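Long-range contacts in gene product PA4716 (Pseudomonas aeruginosa, PDB 1U0K), which is of unknown function but belongs to the PhzF family and is predicted to be an isomerase, probably an epimerase: residues A[46-51]-A[75-80]; A[127-132]-A[156-161]; A[138-143]-A[183-188]; A[174-179]-A[204-209]; A[242-247]-A[258-263]. All blocks are in the same frame, centred on the assembly; numbering follows the deposited sequence.

Contact 1: residues A[46-51]-A[75-80]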
# COMPACT_ATOMS: atom_id res chain seq x y z
N GLN A 46 2.47 3.82 2.31
CA GLN A 46 3.89 3.58 2.13
C GLN A 46 4.29 2.43 3.05
O GLN A 46 3.66 2.23 4.09
CB GLN A 46 4.67 4.86 2.45
CG GLN A 46 4.19 6.05 1.63
CD GLN A 46 4.36 5.83 0.13
OE1 GLN A 46 5.45 5.53 -0.33
NE2 GLN A 46 3.26 5.96 -0.62
N PHE A 47 5.29 1.66 2.65
CA PHE A 47 5.66 0.45 3.40
C PHE A 47 5.93 0.83 4.86
O PHE A 47 5.55 0.11 5.78
CB PHE A 47 6.86 -0.26 2.78
CG PHE A 47 7.02 -1.70 3.21
CD1 PHE A 47 6.52 -2.74 2.43
CD2 PHE A 47 7.67 -2.01 4.39
CE1 PHE A 47 6.68 -4.07 2.83
CE2 PHE A 47 7.82 -3.34 4.80
CZ PHE A 47 7.32 -4.36 4.02
N GLU A 48 6.58 1.97 5.06
CA GLU A 48 6.71 2.58 6.39
C GLU A 48 6.40 4.07 6.33
O GLU A 48 6.63 4.72 5.30
CB GLU A 48 8.12 2.37 6.94
CG GLU A 48 8.39 0.92 7.29
CD GLU A 48 9.77 0.69 7.86
OE1 GLU A 48 10.75 0.78 7.11
OE2 GLU A 48 9.87 0.38 9.07
N SER A 49 5.84 4.59 7.42
CA SER A 49 5.79 6.02 7.71
C SER A 49 6.60 6.28 8.98
O SER A 49 6.67 5.43 9.86
CB SER A 49 4.37 6.54 7.90
OG SER A 49 3.63 6.57 6.68
N ILE A 50 7.21 7.46 9.07
CA ILE A 50 7.95 7.87 10.26
C ILE A 50 7.40 9.19 10.76
O ILE A 50 7.07 10.09 9.97
CB ILE A 50 9.49 7.93 9.99
CG1 ILE A 50 10.24 8.41 11.23
CG2 ILE A 50 9.83 8.78 8.77
CD1 ILE A 50 11.70 8.12 11.20
N PHE A 51 7.30 9.29 12.08
CA PHE A 51 6.70 10.42 12.79
C PHE A 51 7.75 11.01 13.70
O PHE A 51 8.32 10.29 14.52
CB PHE A 51 5.48 9.94 13.59
CG PHE A 51 4.39 9.37 12.73
CD1 PHE A 51 4.45 8.04 12.32
CD2 PHE A 51 3.33 10.15 12.29
CE1 PHE A 51 3.49 7.51 11.49
CE2 PHE A 51 2.37 9.62 11.44
CZ PHE A 51 2.45 8.29 11.05
N ALA A 75 16.21 0.80 14.21
CA ALA A 75 16.98 1.50 13.19
C ALA A 75 16.63 0.98 11.79
O ALA A 75 16.65 -0.22 11.56
CB ALA A 75 18.48 1.33 13.46
N GLY A 76 16.27 1.90 10.88
CA GLY A 76 15.91 1.55 9.50
C GLY A 76 16.02 2.74 8.55
O GLY A 76 16.30 3.85 9.01
N HIS A 77 15.78 2.52 7.25
CA HIS A 77 15.84 3.58 6.23
C HIS A 77 14.81 4.76 6.34
O HIS A 77 15.02 5.80 5.72
CB HIS A 77 15.76 2.99 4.83
CG HIS A 77 14.40 2.47 4.50
ND1 HIS A 77 13.93 1.28 5.00
CD2 HIS A 77 13.38 3.02 3.80
CE1 HIS A 77 12.68 1.11 4.61
NE2 HIS A 77 12.33 2.15 3.88
N PRO A 78 13.70 4.62 7.06
CA PRO A 78 12.92 5.83 7.40
C PRO A 78 13.77 6.89 8.09
O PRO A 78 13.49 8.07 7.94
CB PRO A 78 11.84 5.29 8.33
CG PRO A 78 11.62 3.91 7.84
CD PRO A 78 13.03 3.41 7.57
N LEU A 79 14.81 6.48 8.81
CA LEU A 79 15.69 7.44 9.47
C LEU A 79 16.52 8.24 8.45
O LEU A 79 16.72 9.43 8.65
CB LEU A 79 16.61 6.76 10.51
CG LEU A 79 15.96 6.00 11.67
CD1 LEU A 79 17.05 5.45 12.60
CD2 LEU A 79 15.00 6.82 12.49
N LEU A 80 16.95 7.61 7.37
CA LEU A 80 17.65 8.30 6.29
C LEU A 80 16.77 9.37 5.67
O LEU A 80 17.23 10.49 5.42
CB LEU A 80 18.08 7.32 5.20
CG LEU A 80 19.08 6.26 5.64
CD1 LEU A 80 19.43 5.41 4.43
CD2 LEU A 80 20.33 6.89 6.27
O HOH W 1 14.12 -0.10 7.37
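E48 reaches across to H77 and P78 with one carboxylate oxygen: its OE1 lies 3.2 Å from H77 CE1 and 3.3 Å from P78 CG. The H77 contact comes in obliquely to the imidazole, the carboxylate and ring planes standing 52° apart, and the E48 chain crosses the proline ring at about a right angle. Extended beyond CG (chi2 -179°), E48 carries its CD well out from the strand. A water also links E48 and H77. It accepts from H77 N, lies 2.7 Å from H77 ND1, and gives a weak bond of 3.5 Å to E48 OE1. E48 is the predicted active-site residue of this PhzF-family protein, so the contact sets the N-terminal end of helix 78-90 against that site. H77 ND1 also receives a weak bond from G222 N, at the start of helix 222-234. Beside the E48 contacts is a wholly apolar one. I50 packs its CB against P78 CB at 3.9 Å, while its CD1 meets L79 CD2 at 3.8 Å. Further out, P78 CD sits over the centre of the H77 ring, 3.4 Å above its plane, and L79 N bonds to G76 O within the turn. Strand 48-54 lies between strands 60-67 and 21-26, whose I65 and V25 touch I50, and I65 also packs on E48.

Contact 2: residues A[127-132]-A[156-161]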
# COMPACT_ATOMS: atom_id res chain seq x y z
N ALA A 127 26.45 -5.12 14.94
CA ALA A 127 25.41 -6.12 14.78
C ALA A 127 25.55 -7.17 15.86
O ALA A 127 26.67 -7.52 16.25
CB ALA A 127 25.49 -6.74 13.41
N GLU A 128 24.42 -7.65 16.35
CA GLU A 128 24.37 -8.74 17.31
C GLU A 128 24.01 -10.03 16.58
O GLU A 128 22.98 -10.10 15.90
CB GLU A 128 23.33 -8.45 18.39
CG GLU A 128 23.52 -9.26 19.66
CD GLU A 128 22.40 -9.06 20.66
OE1 GLU A 128 21.99 -7.90 20.90
OE2 GLU A 128 21.92 -10.08 21.22
N PHE A 129 24.88 -11.03 16.70
CA PHE A 129 24.68 -12.33 16.07
C PHE A 129 24.02 -13.27 17.05
O PHE A 129 24.53 -13.50 18.14
CB PHE A 129 26.03 -12.90 15.59
CG PHE A 129 26.58 -12.20 14.39
CD1 PHE A 129 27.16 -10.95 14.52
CD2 PHE A 129 26.48 -12.76 13.13
CE1 PHE A 129 27.66 -10.29 13.42
CE2 PHE A 129 26.97 -12.11 12.03
CZ PHE A 129 27.56 -10.86 12.17
N GLY A 130 22.87 -13.81 16.66
CA GLY A 130 22.02 -14.57 17.55
C GLY A 130 21.98 -16.04 17.18
O GLY A 130 23.01 -16.65 16.90
N ALA A 131 20.77 -16.60 17.18
CA ALA A 131 20.58 -18.03 17.02
C ALA A 131 21.10 -18.52 15.68
O ALA A 131 21.15 -17.79 14.69
CB ALA A 131 19.11 -18.39 17.17
N THR A 132 21.50 -19.79 15.68
CA THR A 132 21.85 -20.52 14.49
C THR A 132 20.85 -21.68 14.38
O THR A 132 20.86 -22.55 15.24
CB THR A 132 23.28 -21.08 14.64
OG1 THR A 132 24.21 -20.00 14.80
CG2 THR A 132 23.74 -21.77 13.37
N PRO A 156 26.10 -20.35 6.98
CA PRO A 156 25.08 -20.68 7.96
C PRO A 156 23.97 -19.63 7.99
O PRO A 156 24.28 -18.44 8.10
CB PRO A 156 25.85 -20.69 9.28
CG PRO A 156 27.05 -19.80 9.05
CD PRO A 156 27.36 -19.90 7.60
N PRO A 157 22.71 -20.04 7.86
CA PRO A 157 21.62 -19.14 8.23
C PRO A 157 21.84 -18.69 9.66
O PRO A 157 22.23 -19.50 10.52
CB PRO A 157 20.37 -20.02 8.09
CG PRO A 157 20.76 -21.00 7.05
CD PRO A 157 22.20 -21.32 7.35
N ARG A 158 21.66 -17.40 9.92
CA ARG A 158 21.78 -16.88 11.26
C ARG A 158 20.90 -15.69 11.48
O ARG A 158 20.60 -14.96 10.55
CB ARG A 158 23.22 -16.50 11.56
CG ARG A 158 24.00 -17.69 12.02
CD ARG A 158 25.18 -17.35 12.77
NE ARG A 158 24.94 -17.06 14.17
CZ ARG A 158 25.91 -16.63 14.96
NH1 ARG A 158 27.12 -16.44 14.46
NH2 ARG A 158 25.69 -16.38 16.24
N VAL A 159 20.49 -15.51 12.73
CA VAL A 159 19.73 -14.34 13.13
C VAL A 159 20.75 -13.24 13.40
O VAL A 159 21.66 -13.43 14.20
CB VAL A 159 18.89 -14.62 14.36
CG1 VAL A 159 18.11 -13.36 14.79
CG2 VAL A 159 17.94 -15.78 14.08
N VAL A 160 20.62 -12.12 12.71
CA VAL A 160 21.52 -10.98 12.87
C VAL A 160 20.67 -9.72 13.01
O VAL A 160 19.64 -9.59 12.35
CB VAL A 160 22.49 -10.85 11.68
CG1 VAL A 160 23.53 -9.77 11.94
CG2 VAL A 160 23.20 -12.19 11.39
N SER A 161 21.11 -8.81 13.87
CA SER A 161 20.27 -7.68 14.28
C SER A 161 21.08 -6.42 14.59
O SER A 161 22.12 -6.48 15.23
CB SER A 161 19.49 -8.06 15.53
OG SER A 161 18.51 -7.07 15.86
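F129 and V160 run alongside each other in the same direction, making the apolar centre. V160 CG1, set anti to its backbone N (chi1 -173°), stands over the middle of the F129 ring, 4.2 Å from its centroid, in a CH-pi contact only 11° off the ring normal, and CG2 of the same valine meets F129 CD2. A127 CB adds to this patch, 3.9 Å from V160 CG1. Around it the backbones pair as antiparallel strands: E128 with S161 is a hydrogen-bonded pair, F129 with V160 a non-hydrogen-bonded one. Past F129 the bonding runs on outside the regular ladder, through G130 N to V159 O at 2.8 Å and V159 N to A131 O at 3.1 Å. At the polar edge the R158 chain bends at chi3 (82°), which sets NE, and its guanidinium lies beside G130. NH2 bonds G130 O at 2.8 Å, with that oxygen in the guanidinium plane and the donor on one of its lone pairs; NE adds a weak bond to the same oxygen. F129 CB lies over one face of the group, offset toward the rim and 3.4 Å above its plane, and R158 NH1 bonds Y235 OH. Strand 158-161 is flanked by strand 117-129 and strand 166-170, where L168 touches V160. Helix 222-234 covers F129 through A230 and E234, while V159 and A131 meet L192 of helix 186-192.

Contact 3: residues A[138-143]-A[183-188]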
# COMPACT_ATOMS: atom_id res chain seq x y z
N CYS A 138 16.78 -25.23 8.98
CA CYS A 138 17.22 -24.53 7.78
C CYS A 138 16.43 -25.02 6.56
O CYS A 138 15.99 -24.24 5.73
CB CYS A 138 18.73 -24.74 7.55
SG CYS A 138 19.82 -24.00 8.78
N ARG A 139 16.27 -26.33 6.47
CA ARG A 139 15.51 -26.96 5.40
C ARG A 139 14.04 -26.53 5.39
O ARG A 139 13.47 -26.27 4.34
CB ARG A 139 15.62 -28.48 5.53
CG ARG A 139 14.76 -29.29 4.59
CD ARG A 139 14.95 -30.79 4.77
NE ARG A 139 14.13 -31.58 3.86
CZ ARG A 139 14.16 -32.91 3.78
NH1 ARG A 139 14.96 -33.62 4.56
NH2 ARG A 139 13.37 -33.53 2.91
N TRP A 140 13.45 -26.44 6.58
CA TRP A 140 12.06 -26.02 6.71
C TRP A 140 11.84 -24.61 6.15
O TRP A 140 10.89 -24.36 5.43
CB TRP A 140 11.60 -26.10 8.17
CG TRP A 140 10.14 -25.79 8.35
CD1 TRP A 140 9.09 -26.68 8.33
CD2 TRP A 140 9.56 -24.50 8.54
NE1 TRP A 140 7.90 -26.01 8.51
CE2 TRP A 140 8.16 -24.67 8.64
CE3 TRP A 140 10.08 -23.20 8.64
CZ2 TRP A 140 7.28 -23.60 8.83
CZ3 TRP A 140 9.21 -22.14 8.83
CH2 TRP A 140 7.82 -22.35 8.93
N PHE A 141 12.74 -23.69 6.48
CA PHE A 141 12.60 -22.30 6.01
C PHE A 141 12.73 -22.19 4.49
O PHE A 141 12.03 -21.40 3.86
CB PHE A 141 13.60 -21.38 6.73
CG PHE A 141 13.07 -20.80 8.01
CD1 PHE A 141 13.35 -21.40 9.23
CD2 PHE A 141 12.28 -19.67 7.98
CE1 PHE A 141 12.85 -20.87 10.41
CE2 PHE A 141 11.77 -19.13 9.15
CZ PHE A 141 12.06 -19.73 10.37
N ALA A 142 13.62 -22.99 3.91
CA ALA A 142 13.76 -23.01 2.45
C ALA A 142 12.43 -23.37 1.80
O ALA A 142 11.97 -22.69 0.90
CB ALA A 142 14.84 -24.00 2.04
N GLU A 143 11.78 -24.40 2.32
CA GLU A 143 10.51 -24.87 1.76
C GLU A 143 9.31 -23.95 2.04
O GLU A 143 8.33 -23.96 1.29
CB GLU A 143 10.24 -26.28 2.25
CG GLU A 143 11.22 -27.28 1.66
CD GLU A 143 11.41 -28.52 2.52
OE1 GLU A 143 10.80 -28.59 3.60
OE2 GLU A 143 12.19 -29.41 2.11
N ASN A 183 4.12 -20.69 3.72
CA ASN A 183 3.80 -21.12 5.08
C ASN A 183 3.82 -19.96 6.07
O ASN A 183 4.47 -18.94 5.83
CB ASN A 183 4.76 -22.21 5.56
CG ASN A 183 4.67 -23.48 4.73
OD1 ASN A 183 5.67 -24.16 4.52
ND2 ASN A 183 3.47 -23.80 4.25
N ASP A 184 3.10 -20.13 7.17
CA ASP A 184 3.16 -19.19 8.28
C ASP A 184 4.51 -19.36 8.97
O ASP A 184 4.92 -20.49 9.27
CB ASP A 184 2.02 -19.43 9.28
CG ASP A 184 2.16 -18.58 10.53
OD1 ASP A 184 1.92 -17.36 10.44
OD2 ASP A 184 2.51 -19.03 11.64
N LEU A 185 5.20 -18.25 9.21
CA LEU A 185 6.56 -18.25 9.74
C LEU A 185 6.64 -17.85 11.20
O LEU A 185 7.71 -17.91 11.79
CB LEU A 185 7.43 -17.28 8.94
CG LEU A 185 7.44 -17.44 7.42
CD1 LEU A 185 8.18 -16.27 6.78
CD2 LEU A 185 8.07 -18.76 7.02
N GLN A 186 5.52 -17.44 11.79
CA GLN A 186 5.55 -16.77 13.09
C GLN A 186 6.19 -17.60 14.20
O GLN A 186 7.12 -17.12 14.87
CB GLN A 186 4.15 -16.35 13.53
CG GLN A 186 4.13 -15.40 14.70
CD GLN A 186 5.07 -14.23 14.49
OE1 GLN A 186 4.80 -13.36 13.66
NE2 GLN A 186 6.18 -14.22 15.23
N GLU A 187 5.71 -18.81 14.42
CA GLU A 187 6.20 -19.63 15.53
C GLU A 187 7.60 -20.19 15.29
O GLU A 187 8.36 -20.38 16.23
CB GLU A 187 5.20 -20.74 15.89
CG GLU A 187 5.11 -21.88 14.88
CD GLU A 187 4.20 -23.00 15.35
OE1 GLU A 187 3.17 -22.71 16.00
OE2 GLU A 187 4.51 -24.18 15.05
N ALA A 188 7.95 -20.44 14.03
CA ALA A 188 9.30 -20.86 13.66
C ALA A 188 10.30 -19.74 13.94
O ALA A 188 11.38 -19.98 14.48
CB ALA A 188 9.36 -21.26 12.19
O HOH W 2 8.10 -24.99 5.31
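Helix 135-144 packs against the turn that opens helix 186-192, where A188 CB meets both W140 and F141. D184 precedes the turn into the second helix, and its OD2 accepts a weak capping bond from Q186 N. In the first turn of that helix, A188 directs its CB at helix 135-144, touching W140 CZ3 at 3.5 Å and F141 CZ at 3.6 Å. Both approaches are oblique to the rings. The two aromatics also pack on each other, W140 CZ3 lying over the centre of the F141 ring, 3.8 Å above its plane. A chi1 of -175° sets W140 CG anti to the backbone N. The six-membered ring of the indole meets L185, whose CD2 lies 4.0 Å from W140 CZ3. L185 and F141 both touch V197 of strand 196-201; F141 meets L189 and L192 further along helix 186-192 as well. The contact thus joins helix 135-144 to the start of helix 186-192, far from the predicted active site. At the indole rim, W140 CH2 is 3.5 Å from D184 O, which lies near the ring plane. A water bridges the segments, giving its hydrogens to W140 O at 2.9 Å and to N183 OD1 at 2.7 Å, and its oxygen rests above one face of the indole, offset toward the rim.

Contact 4: residues A[174-179]-A[204-209]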
# COMPACT_ATOMS: atom_id res chain seq x y z
N GLU A 174 19.76 -18.21 -8.31
CA GLU A 174 18.68 -18.84 -9.05
C GLU A 174 17.45 -19.04 -8.16
O GLU A 174 16.33 -18.76 -8.58
CB GLU A 174 19.15 -20.19 -9.60
CG GLU A 174 18.20 -20.86 -10.59
CD GLU A 174 18.33 -22.38 -10.62
OE1 GLU A 174 18.53 -23.00 -9.54
OE2 GLU A 174 18.24 -22.97 -11.72
N ALA A 175 17.69 -19.52 -6.95
CA ALA A 175 16.63 -19.75 -5.96
C ALA A 175 15.91 -18.46 -5.56
O ALA A 175 14.70 -18.47 -5.31
CB ALA A 175 17.20 -20.44 -4.74
N LEU A 176 16.65 -17.35 -5.51
CA LEU A 176 16.11 -16.08 -5.05
C LEU A 176 15.00 -15.56 -5.97
O LEU A 176 14.03 -14.96 -5.49
CB LEU A 176 17.23 -15.03 -4.96
CG LEU A 176 16.87 -13.68 -4.33
CD1 LEU A 176 16.51 -13.86 -2.86
CD2 LEU A 176 18.02 -12.71 -4.49
N GLY A 177 15.15 -15.79 -7.27
CA GLY A 177 14.19 -15.33 -8.26
C GLY A 177 12.86 -16.06 -8.28
O GLY A 177 11.88 -15.53 -8.81
N ARG A 178 12.81 -17.27 -7.74
CA ARG A 178 11.57 -18.04 -7.72
C ARG A 178 11.01 -18.26 -6.31
O ARG A 178 10.14 -19.11 -6.10
CB ARG A 178 11.75 -19.39 -8.45
CG ARG A 178 12.76 -20.36 -7.85
CD ARG A 178 12.82 -21.69 -8.62
NE ARG A 178 13.64 -22.70 -7.95
CZ ARG A 178 14.97 -22.73 -7.95
NH1 ARG A 178 15.67 -21.80 -8.59
NH2 ARG A 178 15.61 -23.69 -7.31
N ALA A 179 11.47 -17.45 -5.35
CA ALA A 179 11.01 -17.57 -3.96
C ALA A 179 9.58 -17.07 -3.81
O ALA A 179 9.21 -16.03 -4.37
CB ALA A 179 11.94 -16.80 -3.04
N GLY A 204 26.09 -12.32 -5.14
CA GLY A 204 25.52 -11.17 -5.82
C GLY A 204 25.15 -10.02 -4.90
O GLY A 204 24.80 -8.95 -5.39
N ARG A 205 25.26 -10.23 -3.59
CA ARG A 205 24.92 -9.22 -2.57
C ARG A 205 23.56 -8.62 -2.85
O ARG A 205 23.40 -7.40 -2.91
CB ARG A 205 26.00 -8.15 -2.50
CG ARG A 205 27.34 -8.70 -2.08
CD ARG A 205 28.44 -7.69 -2.11
NE ARG A 205 29.71 -8.27 -1.69
CZ ARG A 205 30.88 -7.63 -1.77
NH1 ARG A 205 30.94 -6.40 -2.25
NH2 ARG A 205 31.99 -8.24 -1.36
N GLU A 206 22.59 -9.49 -3.06
CA GLU A 206 21.22 -9.10 -3.37
C GLU A 206 20.29 -9.83 -2.43
O GLU A 206 20.54 -10.98 -2.06
CB GLU A 206 20.88 -9.46 -4.81
CG GLU A 206 19.48 -9.03 -5.24
CD GLU A 206 19.28 -9.13 -6.73
OE1 GLU A 206 19.78 -10.10 -7.33
OE2 GLU A 206 18.65 -8.23 -7.31
N GLY A 207 19.22 -9.16 -2.03
CA GLY A 207 18.29 -9.74 -1.08
C GLY A 207 16.83 -9.54 -1.45
O GLY A 207 16.49 -8.76 -2.34
N ARG A 208 15.98 -10.29 -0.76
CA ARG A 208 14.54 -10.16 -0.89
C ARG A 208 13.88 -10.32 0.47
O ARG A 208 14.28 -11.17 1.26
CB ARG A 208 13.98 -11.22 -1.84
CG ARG A 208 14.30 -10.96 -3.30
CD ARG A 208 13.56 -11.88 -4.26
NE ARG A 208 12.18 -11.46 -4.48
CZ ARG A 208 11.35 -12.01 -5.37
NH1 ARG A 208 11.73 -13.03 -6.13
NH2 ARG A 208 10.12 -11.54 -5.50
N THR A 209 12.87 -9.50 0.73
CA THR A 209 12.13 -9.59 1.98
C THR A 209 10.72 -9.02 1.82
O THR A 209 10.49 -8.14 0.99
CB THR A 209 12.92 -8.89 3.11
OG1 THR A 209 12.46 -9.31 4.40
CG2 THR A 209 12.73 -7.37 3.09
O HOH W 3 9.48 -15.13 -6.80
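R208 NH1 is the polar atom gripped here: it donates to L176 O at 3.1 Å and to a water, also at 3.1 Å. The bond to L176 O has an N-H...O angle of 151°. NH1 lies in the carbonyl plane, on a lone pair of the oxygen, although that oxygen is tilted 18° from the guanidinium plane. The same water donates to G177 O and, at 2.6 Å, to A179 O. One arginine nitrogen thus serves three carbonyls at and just past the end of the short, weakly bonded helix 173-177, one directly and two through water. This would probably suit the partial negative charge expected at a helix C-terminus. Below the polar end, the aliphatic part of R208 runs obliquely past L176, whose CD1 touches R208 CG at 3.7 Å; L176 CD2 instead meets E206 CG at 4.0 Å. A chi1 of -172° puts L176 CG anti to its backbone N, and CG itself also packs on R208 CD. Strand 206-208 pairs with strand 196-201, and L199 there also touches L176 and A179. A G1 beta bulge opens it, R205 and E206 both facing D201. The remaining polar ends are met from outside. R208 NH2 forms a salt bridge with E217, and R208 makes a cation-pi contact with F251, consistent with a fixed guanidinium. E206 OE2 pairs with R250 in a second salt bridge. R178 NH1 makes a weakly bonded salt bridge to E174 OE1, and R178 NH2 another to D151.

Contact 5: residues A[242-247]-A[258-263]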
# COMPACT_ATOMS: atom_id res chain seq x y z
N GLU A 242 35.75 -1.09 3.99
CA GLU A 242 35.60 -0.69 2.59
C GLU A 242 34.13 -0.50 2.24
O GLU A 242 33.27 -1.23 2.74
CB GLU A 242 36.23 -1.74 1.67
CG GLU A 242 37.61 -2.20 2.15
CD GLU A 242 38.49 -2.70 1.03
OE1 GLU A 242 38.06 -3.62 0.29
OE2 GLU A 242 39.62 -2.19 0.89
N PRO A 243 33.84 0.49 1.39
CA PRO A 243 32.46 0.72 0.94
C PRO A 243 32.04 -0.35 -0.06
O PRO A 243 32.77 -0.63 -1.01
CB PRO A 243 32.53 2.09 0.25
CG PRO A 243 33.96 2.26 -0.15
CD PRO A 243 34.78 1.48 0.83
N PHE A 244 30.89 -0.96 0.17
CA PHE A 244 30.28 -1.79 -0.84
C PHE A 244 28.78 -1.59 -0.89
O PHE A 244 28.23 -0.86 -0.06
CB PHE A 244 30.68 -3.27 -0.68
CG PHE A 244 30.19 -3.93 0.60
CD1 PHE A 244 29.13 -4.82 0.57
CD2 PHE A 244 30.85 -3.73 1.80
CE1 PHE A 244 28.71 -5.47 1.72
CE2 PHE A 244 30.43 -4.37 2.97
CZ PHE A 244 29.36 -5.24 2.92
N VAL A 245 28.14 -2.19 -1.88
CA VAL A 245 26.72 -1.97 -2.09
C VAL A 245 25.93 -3.28 -2.02
O VAL A 245 26.39 -4.34 -2.47
CB VAL A 245 26.42 -1.15 -3.40
CG1 VAL A 245 27.61 -0.31 -3.82
CG2 VAL A 245 25.95 -2.02 -4.53
N LEU A 246 24.75 -3.19 -1.42
CA LEU A 246 23.75 -4.23 -1.47
C LEU A 246 22.68 -3.84 -2.47
O LEU A 246 22.44 -2.65 -2.72
CB LEU A 246 23.12 -4.45 -0.10
CG LEU A 246 24.05 -4.77 1.06
CD1 LEU A 246 23.23 -5.03 2.31
CD2 LEU A 246 24.96 -5.97 0.74
N HIS A 247 22.05 -4.84 -3.06
CA HIS A 247 21.04 -4.62 -4.08
C HIS A 247 19.72 -5.17 -3.58
O HIS A 247 19.67 -6.23 -2.98
CB HIS A 247 21.43 -5.29 -5.40
CG HIS A 247 22.82 -4.96 -5.85
ND1 HIS A 247 23.16 -3.76 -6.41
CD2 HIS A 247 23.96 -5.68 -5.78
CE1 HIS A 247 24.45 -3.75 -6.69
NE2 HIS A 247 24.96 -4.90 -6.30
N LEU A 258 21.97 0.15 -1.83
CA LEU A 258 22.11 0.49 -0.43
C LEU A 258 23.61 0.45 -0.12
O LEU A 258 24.25 -0.59 -0.27
CB LEU A 258 21.36 -0.51 0.45
CG LEU A 258 19.85 -0.69 0.22
CD1 LEU A 258 19.54 -1.66 -0.92
CD2 LEU A 258 19.17 -1.18 1.49
N ASP A 259 24.17 1.59 0.28
CA ASP A 259 25.59 1.68 0.62
C ASP A 259 25.79 1.19 2.05
O ASP A 259 25.07 1.59 2.95
CB ASP A 259 26.09 3.12 0.49
CG ASP A 259 25.98 3.64 -0.92
OD1 ASP A 259 26.04 2.83 -1.87
OD2 ASP A 259 25.82 4.85 -1.20
N VAL A 260 26.77 0.31 2.24
CA VAL A 260 27.04 -0.26 3.55
C VAL A 260 28.53 -0.31 3.83
O VAL A 260 29.34 -0.30 2.91
CB VAL A 260 26.44 -1.68 3.69
CG1 VAL A 260 24.91 -1.61 3.65
CG2 VAL A 260 26.96 -2.62 2.60
N GLN A 261 28.88 -0.34 5.11
CA GLN A 261 30.27 -0.50 5.53
C GLN A 261 30.34 -0.96 6.98
O GLN A 261 29.54 -0.53 7.82
CB GLN A 261 31.05 0.80 5.35
CG GLN A 261 30.56 1.93 6.23
CD GLN A 261 31.17 3.26 5.85
OE1 GLN A 261 32.32 3.55 6.20
NE2 GLN A 261 30.40 4.09 5.14
N VAL A 262 31.29 -1.84 7.28
CA VAL A 262 31.54 -2.30 8.64
C VAL A 262 32.92 -1.78 9.04
O VAL A 262 33.89 -1.99 8.32
CB VAL A 262 31.50 -3.84 8.73
CG1 VAL A 262 31.72 -4.31 10.17
CG2 VAL A 262 30.18 -4.38 8.18
N ALA A 263 32.99 -1.10 10.18
CA ALA A 263 34.25 -0.53 10.67
C ALA A 263 35.05 -1.59 11.43
O ALA A 263 34.62 -2.73 11.56
CB ALA A 263 33.96 0.66 11.57
O HOH W 4 33.02 -2.84 4.98
O HOH W 5 29.09 1.97 -1.00
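F244 and V260 exchange two backbone bonds, F244 N to V260 O at 3.2 Å and V260 N to F244 O at 3.0 Å. L246 and L258 exchange another two, L246 N to L258 O at 2.9 Å and L258 N back to L246 O. Between these hydrogen-bonded pairs stands V245 opposite D259, where V245 CA makes a CA-H...O contact with L258 O. Beyond F244 the direct ladder gives way to water, which accepts from V262 N and donates to E242 O at 2.8 Å. A second water gives weak bonds to F244 O and D259 OD1, while D259 OD2 is taken by Y119 OH. On the buried face V260 CG2 sits over the F244 ring, 3.5 Å from its centroid and 15° off the normal; F244 CG lies between its backbone N and carbonyl carbon (chi1 64°), which starts the ring over V260. L246 CG packs on the same methyl at 3.9 Å, crossing V260 at about a right angle. Helix 222-234 covers this face, with L232 on F244, V228 on L246 and A229 on V260. The arrangement is that of an antiparallel beta hairpin, strands 244-248 and 256-262, packed with one face on a helix.

How the contacts relate
Contacts 4 and 5 are joined directly: R205 O and G207 N of contact 4 pair with the backbone N and O of H247 in contact 5, at 2.9 and 3.1 Å, probable hydrogen bonds that place strand 206-208 beside the hairpin. Contacts 2 and 3 meet where P157 CG packs on C138 SG at 3.6 Å, and contact 3 adjoins contact 4 along the chain. Contact 1 stands apart and holds E48, the predicted active-site residue; its centre lies about 19 Å from that of contact 5 and about 23 Å from those of contacts 2 and 4. Contact 5 still comes near the site, the L258 side chain being about 10 Å from that of E48.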